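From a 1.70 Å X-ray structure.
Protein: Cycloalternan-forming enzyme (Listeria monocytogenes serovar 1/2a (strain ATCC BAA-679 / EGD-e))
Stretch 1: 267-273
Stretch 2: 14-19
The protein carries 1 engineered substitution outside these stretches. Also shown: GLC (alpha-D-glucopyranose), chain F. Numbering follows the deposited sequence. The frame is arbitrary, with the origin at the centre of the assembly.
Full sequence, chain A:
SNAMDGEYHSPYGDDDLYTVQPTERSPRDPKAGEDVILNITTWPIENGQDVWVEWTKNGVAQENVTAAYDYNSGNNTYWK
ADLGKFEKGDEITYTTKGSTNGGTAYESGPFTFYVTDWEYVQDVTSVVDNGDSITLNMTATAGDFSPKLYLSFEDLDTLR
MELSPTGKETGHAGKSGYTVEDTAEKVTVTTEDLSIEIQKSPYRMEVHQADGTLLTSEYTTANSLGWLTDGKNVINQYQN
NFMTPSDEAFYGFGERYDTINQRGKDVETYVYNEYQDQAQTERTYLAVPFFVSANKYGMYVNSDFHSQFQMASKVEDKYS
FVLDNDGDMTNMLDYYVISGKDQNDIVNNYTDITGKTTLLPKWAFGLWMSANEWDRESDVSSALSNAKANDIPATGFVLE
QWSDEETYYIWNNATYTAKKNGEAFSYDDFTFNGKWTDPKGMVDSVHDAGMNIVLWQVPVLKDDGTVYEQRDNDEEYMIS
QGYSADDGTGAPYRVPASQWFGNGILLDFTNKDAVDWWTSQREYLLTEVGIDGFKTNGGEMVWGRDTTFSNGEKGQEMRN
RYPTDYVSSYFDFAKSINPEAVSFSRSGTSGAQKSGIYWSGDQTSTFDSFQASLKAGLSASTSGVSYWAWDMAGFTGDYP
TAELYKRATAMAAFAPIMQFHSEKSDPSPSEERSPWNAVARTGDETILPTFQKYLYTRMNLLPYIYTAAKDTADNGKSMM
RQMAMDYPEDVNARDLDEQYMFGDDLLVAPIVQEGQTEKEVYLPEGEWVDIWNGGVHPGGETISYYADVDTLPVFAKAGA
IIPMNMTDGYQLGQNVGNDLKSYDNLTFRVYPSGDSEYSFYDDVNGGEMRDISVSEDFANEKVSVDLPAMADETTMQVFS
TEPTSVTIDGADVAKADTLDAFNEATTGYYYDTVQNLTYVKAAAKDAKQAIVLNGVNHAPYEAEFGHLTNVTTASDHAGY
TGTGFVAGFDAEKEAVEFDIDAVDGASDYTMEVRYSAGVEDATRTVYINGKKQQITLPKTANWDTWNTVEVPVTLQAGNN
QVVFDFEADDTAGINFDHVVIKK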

ATOM      1  N   VAL A 267       1.092   9.666 -15.846  1.00 14.44           N
ATOM      2  CA  VAL A 267       0.563   9.523 -14.483  1.00 13.75           C
ATOM      3  C   VAL A 267       0.310  10.905 -13.902  1.00 13.79           C
ATOM      4  O   VAL A 267       1.227  11.723 -13.829  1.00 13.82           O
ATOM      5  CB  VAL A 267       1.550   8.756 -13.577  1.00 13.62           C
ATOM      6  CG1 VAL A 267       0.921   8.505 -12.222  1.00 13.12           C
ATOM      7  CG2 VAL A 267       1.967   7.429 -14.213  1.00 13.78           C
ATOM      8  N   GLU A 268      -0.930  11.154 -13.475  1.00 13.61           N
ATOM      9  CA  GLU A 268      -1.292  12.460 -12.915  1.00 13.76           C
ATOM     10  C   GLU A 268      -1.210  12.394 -11.396  1.00 13.03           C
ATOM     11  O   GLU A 268      -1.852  11.532 -10.787  1.00 13.00           O
ATOM     12  CB  GLU A 268      -2.740  12.823 -13.280  1.00 14.58           C
ATOM     13  CG  GLU A 268      -3.062  12.760 -14.759  1.00 16.05           C
ATOM     14  CD  GLU A 268      -2.235  13.689 -15.636  1.00 17.75           C
ATOM     15  OE1 GLU A 268      -1.660  14.701 -15.166  1.00 17.86           O
ATOM     16  OE2 GLU A 268      -2.186  13.417 -16.855  1.00 19.94           O
ATOM     17  N   THR A 269      -0.444  13.309 -10.805  1.00 12.59           N
ATOM     18  CA  THR A 269      -0.405  13.453  -9.365  1.00 12.19           C
ATOM     19  C   THR A 269      -1.541  14.405  -8.986  1.00 12.19           C
ATOM     20  O   THR A 269      -1.378  15.621  -8.937  1.00 11.97           O
ATOM     21  CB  THR A 269       0.952  13.984  -8.868  1.00 12.50           C
ATOM     22  OG1 THR A 269       2.006  13.250  -9.509  1.00 12.48           O
ATOM     23  CG2 THR A 269       1.061  13.787  -7.337  1.00 12.03           C
ATOM     24  N   TYR A 270      -2.709  13.827  -8.764  1.00 12.26           N
ATOM     25  CA  TYR A 270      -3.925  14.620  -8.620  1.00 12.94           C
ATOM     26  C   TYR A 270      -4.922  13.781  -7.847  1.00 13.01           C
ATOM     27  O   TYR A 270      -5.408  12.753  -8.352  1.00 13.56           O
ATOM     28  CB  TYR A 270      -4.492  14.915 -10.019  1.00 13.45           C
ATOM     29  CG  TYR A 270      -5.644  15.892 -10.050  1.00 14.16           C
ATOM     30  CD1 TYR A 270      -5.419  17.283  -9.929  1.00 14.78           C
ATOM     31  CD2 TYR A 270      -6.955  15.444 -10.278  1.00 14.56           C
ATOM     32  CE1 TYR A 270      -6.473  18.190  -9.999  1.00 15.29           C
ATOM     33  CE2 TYR A 270      -8.009  16.340 -10.352  1.00 15.12           C
ATOM     34  CZ  TYR A 270      -7.769  17.701 -10.209  1.00 15.48           C
ATOM     35  OH  TYR A 270      -8.835  18.571 -10.298  1.00 16.54           O
ATOM     36  N   VAL A 271      -5.257  14.220  -6.644  1.00 13.04           N
ATOM     37  CA  VAL A 271      -6.245  13.483  -5.847  1.00 13.27           C
ATOM     38  C   VAL A 271      -7.640  13.676  -6.445  1.00 13.64           C
ATOM     39  O   VAL A 271      -7.997  14.779  -6.889  1.00 13.54           O
ATOM     40  CB  VAL A 271      -6.230  13.873  -4.346  1.00 13.55           C
ATOM     41  CG1 VAL A 271      -4.851  13.594  -3.721  1.00 13.42           C
ATOM     42  CG2 VAL A 271      -6.683  15.316  -4.106  1.00 14.39           C
ATOM     43  N   TYR A 272      -8.422  12.600  -6.461  1.00 13.87           N
ATOM     44  CA  TYR A 272      -9.750  12.678  -7.045  1.00 14.93           C
ATOM     45  C   TYR A 272     -10.647  11.616  -6.446  1.00 14.96           C
ATOM     46  O   TYR A 272     -10.185  10.514  -6.146  1.00 14.16           O
ATOM     47  CB  TYR A 272      -9.674  12.550  -8.576  1.00 16.20           C
ATOM     48  CG  TYR A 272     -10.917  13.015  -9.282  1.00 17.79           C
ATOM     49  CD1 TYR A 272     -11.107  14.369  -9.612  1.00 18.99           C
ATOM     50  CD2 TYR A 272     -11.893  12.101  -9.630  1.00 18.66           C
ATOM     51  CE1 TYR A 272     -12.271  14.779 -10.274  1.00 20.56           C
ATOM     52  CE2 TYR A 272     -13.050  12.491 -10.266  1.00 20.57           C
ATOM     53  CZ  TYR A 272     -13.234  13.816 -10.588  1.00 21.21           C
ATOM     54  OH  TYR A 272     -14.422  14.112 -11.231  1.00 24.48           O
ATOM     55  N   ASN A 273     -11.911  11.977  -6.235  1.00 14.56           N
ATOM     56  CA  ASN A 273     -12.911  11.012  -5.774  1.00 14.67           C
ATOM     57  C   ASN A 273     -13.621  10.372  -6.985  1.00 14.77           C
ATOM     58  O   ASN A 273     -14.607  10.928  -7.503  1.00 14.65           O
ATOM     59  CB  ASN A 273     -13.910  11.685  -4.796  1.00 15.18           C
ATOM     60  CG  ASN A 273     -15.083  10.764  -4.439  1.00 15.63           C
ATOM     61  OD1 ASN A 273     -14.993   9.563  -4.619  1.00 15.60           O
ATOM     62  ND2 ASN A 273     -16.190  11.334  -3.960  1.00 16.04           N
TER
HETATM   63  C1  GLC F   1     -20.674   8.831  -3.455  1.00 38.74           C
HETATM   64  C2  GLC F   1     -19.528   9.573  -2.756  1.00 36.33           C
HETATM   65  C3  GLC F   1     -18.611   8.606  -1.994  1.00 33.93           C
HETATM   66  C4  GLC F   1     -19.407   7.799  -0.959  1.00 32.96           C
HETATM   67  C5  GLC F   1     -20.560   7.097  -1.712  1.00 36.21           C
HETATM   68  C6  GLC F   1     -21.507   6.329  -0.801  1.00 36.33           C
HETATM   69  O1  GLC F   1     -20.173   8.080  -4.569  1.00 43.14           O
HETATM   70  O2  GLC F   1     -18.767  10.282  -3.733  1.00 35.20           O
HETATM   71  O3  GLC F   1     -17.550   9.342  -1.389  1.00 33.34           O
HETATM   72  O4  GLC F   1     -18.590   6.789  -0.321  1.00 27.21           O
HETATM   73  O5  GLC F   1     -21.370   7.963  -2.540  1.00 38.79           O
HETATM   74  O6  GLC F   1     -21.175   4.962  -1.029  1.00 36.91           O
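Stretch 2 14-19: DDDLYT

Stretch 1 enters as a strand at Val267 and continues in extended form, with phi/psi of -158/114° at Tyr270 and -155/142° at Tyr272. Its side chains alternate: the CA-to-CB bonds of Glu268, Tyr270 and Tyr272 point toward stretch 2, those of Thr269 and Val271 away. Stretch 2 has no regular helix or strand. Asp15 takes positive phi (58/31°), Asp16 is extended (-69/138°), and Leu17 and Tyr18 turn with psi of -34° and -24°. The nearest CA atoms, of Tyr270 and Leu17, are 8.0 Å apart, so the backbones do not pair and side chains fill the gap. The buried surface, both sides summed, is 356 Å².

Tyr270 is central. Leu17 N donates a hydrogen bond to Tyr270 OH at 3.1 Å, with an N-H...O angle of 156°, the one direct hydrogen bond between the stretches. Leu17 CB also lies over a face of the same ring, 3.6 Å from its centroid and 15° off the normal, a CH-pi contact. Further along the leucine, CD2 reaches Glu268 CG at 3.8 Å.

Tyr18 packs against both tyrosines. Its edge meets the face of Tyr272, with centroids 5.1 Å apart, planes at 89° and Tyr18 CE2 3.7 Å from Tyr272 CD1. Tyr270 in turn directs its edge toward the face of Tyr18 in an offset arrangement, with planes at 88° and Tyr270 CD2 3.6 Å from Tyr18 CE2.

Asp16 holds the turn: its OD2 accepts from Tyr18 N at 2.9 Å and Thr19 N at 3.0 Å, while its OD1 lies at the edge of Tyr272, 3.6 Å from CE1. Three waters complete the contact, linking Tyr270 OH to Asp15 O, Tyr272 OH to Asp16 OD2, and Tyr18 OH to Tyr270 O.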

ATOM      1  N   ASP A  14     -13.740  25.483 -12.360  1.00 16.41           N
ATOM      2  CA  ASP A  14     -13.351  24.906 -11.080  1.00 17.45           C
ATOM      3  C   ASP A  14     -11.899  24.417 -11.084  1.00 17.30           C
ATOM      4  O   ASP A  14     -11.456  23.790 -10.115  1.00 17.64           O
ATOM      5  CB  ASP A  14     -14.303  23.762 -10.710  1.00 18.78           C
ATOM      6  CG  ASP A  14     -15.706  24.246 -10.431  1.00 19.65           C
ATOM      7  OD1 ASP A  14     -15.868  25.287  -9.760  1.00 20.72           O
ATOM      8  OD2 ASP A  14     -16.667  23.586 -10.876  1.00 20.61           O
ATOM      9  N   ASP A  15     -11.178  24.698 -12.171  1.00 16.54           N
ATOM     10  CA  ASP A  15      -9.798  24.220 -12.369  1.00 17.11           C
ATOM     11  C   ASP A  15      -9.697  22.678 -12.321  1.00 17.13           C
ATOM     12  O   ASP A  15      -8.674  22.117 -11.919  1.00 17.09           O
ATOM     13  CB  ASP A  15      -8.865  24.854 -11.317  1.00 18.94           C
ATOM     14  CG  ASP A  15      -7.404  24.842 -11.738  1.00 20.02           C
ATOM     15  OD1 ASP A  15      -7.109  25.102 -12.908  1.00 20.62           O
ATOM     16  OD2 ASP A  15      -6.573  24.548 -10.864  1.00 22.90           O
ATOM     17  N   ASP A  16     -10.757  21.999 -12.737  1.00 16.52           N
ATOM     18  CA  ASP A  16     -10.764  20.537 -12.694  1.00 17.29           C
ATOM     19  C   ASP A  16      -9.769  20.012 -13.733  1.00 16.55           C
ATOM     20  O   ASP A  16      -9.689  20.561 -14.847  1.00 15.70           O
ATOM     21  CB  ASP A  16     -12.179  20.015 -12.950  1.00 18.33           C
ATOM     22  CG  ASP A  16     -12.308  18.543 -12.634  1.00 20.92           C
ATOM     23  OD1 ASP A  16     -12.557  18.163 -11.474  1.00 22.92           O
ATOM     24  OD2 ASP A  16     -12.144  17.747 -13.559  1.00 22.11           O
ATOM     25  N   LEU A  17      -8.995  18.987 -13.373  1.00 16.86           N
ATOM     26  CA  LEU A  17      -8.031  18.412 -14.327  1.00 16.91           C
ATOM     27  C   LEU A  17      -8.734  17.726 -15.499  1.00 16.83           C
ATOM     28  O   LEU A  17      -8.209  17.712 -16.609  1.00 17.19           O
ATOM     29  CB  LEU A  17      -7.102  17.387 -13.656  1.00 18.00           C
ATOM     30  CG  LEU A  17      -5.916  16.831 -14.465  1.00 18.66           C
ATOM     31  CD1 LEU A  17      -4.974  17.953 -14.903  1.00 18.51           C
ATOM     32  CD2 LEU A  17      -5.179  15.768 -13.672  1.00 19.81           C
ATOM     33  N   TYR A  18      -9.887  17.128 -15.232  1.00 16.79           N
ATOM     34  CA  TYR A  18     -10.475  16.160 -16.162  1.00 17.20           C
ATOM     35  C   TYR A  18     -11.582  16.752 -17.009  1.00 17.32           C
ATOM     36  O   TYR A  18     -11.878  16.227 -18.098  1.00 18.25           O
ATOM     37  CB  TYR A  18     -10.987  14.944 -15.389  1.00 17.52           C
ATOM     38  CG  TYR A  18      -9.890  14.210 -14.629  1.00 17.76           C
ATOM     39  CD1 TYR A  18      -8.802  13.630 -15.303  1.00 18.11           C
ATOM     40  CD2 TYR A  18      -9.950  14.082 -13.231  1.00 17.96           C
ATOM     41  CE1 TYR A  18      -7.798  12.960 -14.608  1.00 18.62           C
ATOM     42  CE2 TYR A  18      -8.964  13.402 -12.532  1.00 18.64           C
ATOM     43  CZ  TYR A  18      -7.885  12.860 -13.220  1.00 19.08           C
ATOM     44  OH  TYR A  18      -6.910  12.205 -12.541  1.00 19.89           O
ATOM     45  N   THR A  19     -12.198  17.822 -16.518  1.00 16.85           N
ATOM     46  CA  THR A  19     -13.360  18.422 -17.201  1.00 17.01           C
ATOM     47  C   THR A  19     -13.247  19.940 -17.245  1.00 16.27           C
ATOM     48  O   THR A  19     -12.417  20.534 -16.549  1.00 15.78           O
ATOM     49  CB  THR A  19     -14.718  18.076 -16.541  1.00 17.87           C
ATOM     50  OG1 THR A  19     -14.814  18.664 -15.238  1.00 18.41           O
ATOM     51  CG2 THR A  19     -14.948  16.571 -16.420  1.00 19.24           C
TER
HETATM   52  O   HOH W   1      -8.324  21.037  -9.395  1.00 22.77           O
HETATM   53  O   HOH W   2     -14.152  15.728 -13.327  1.00 41.20           O
HETATM   54  O   HOH W   3      -6.818  11.055 -10.041  1.00 12.95           O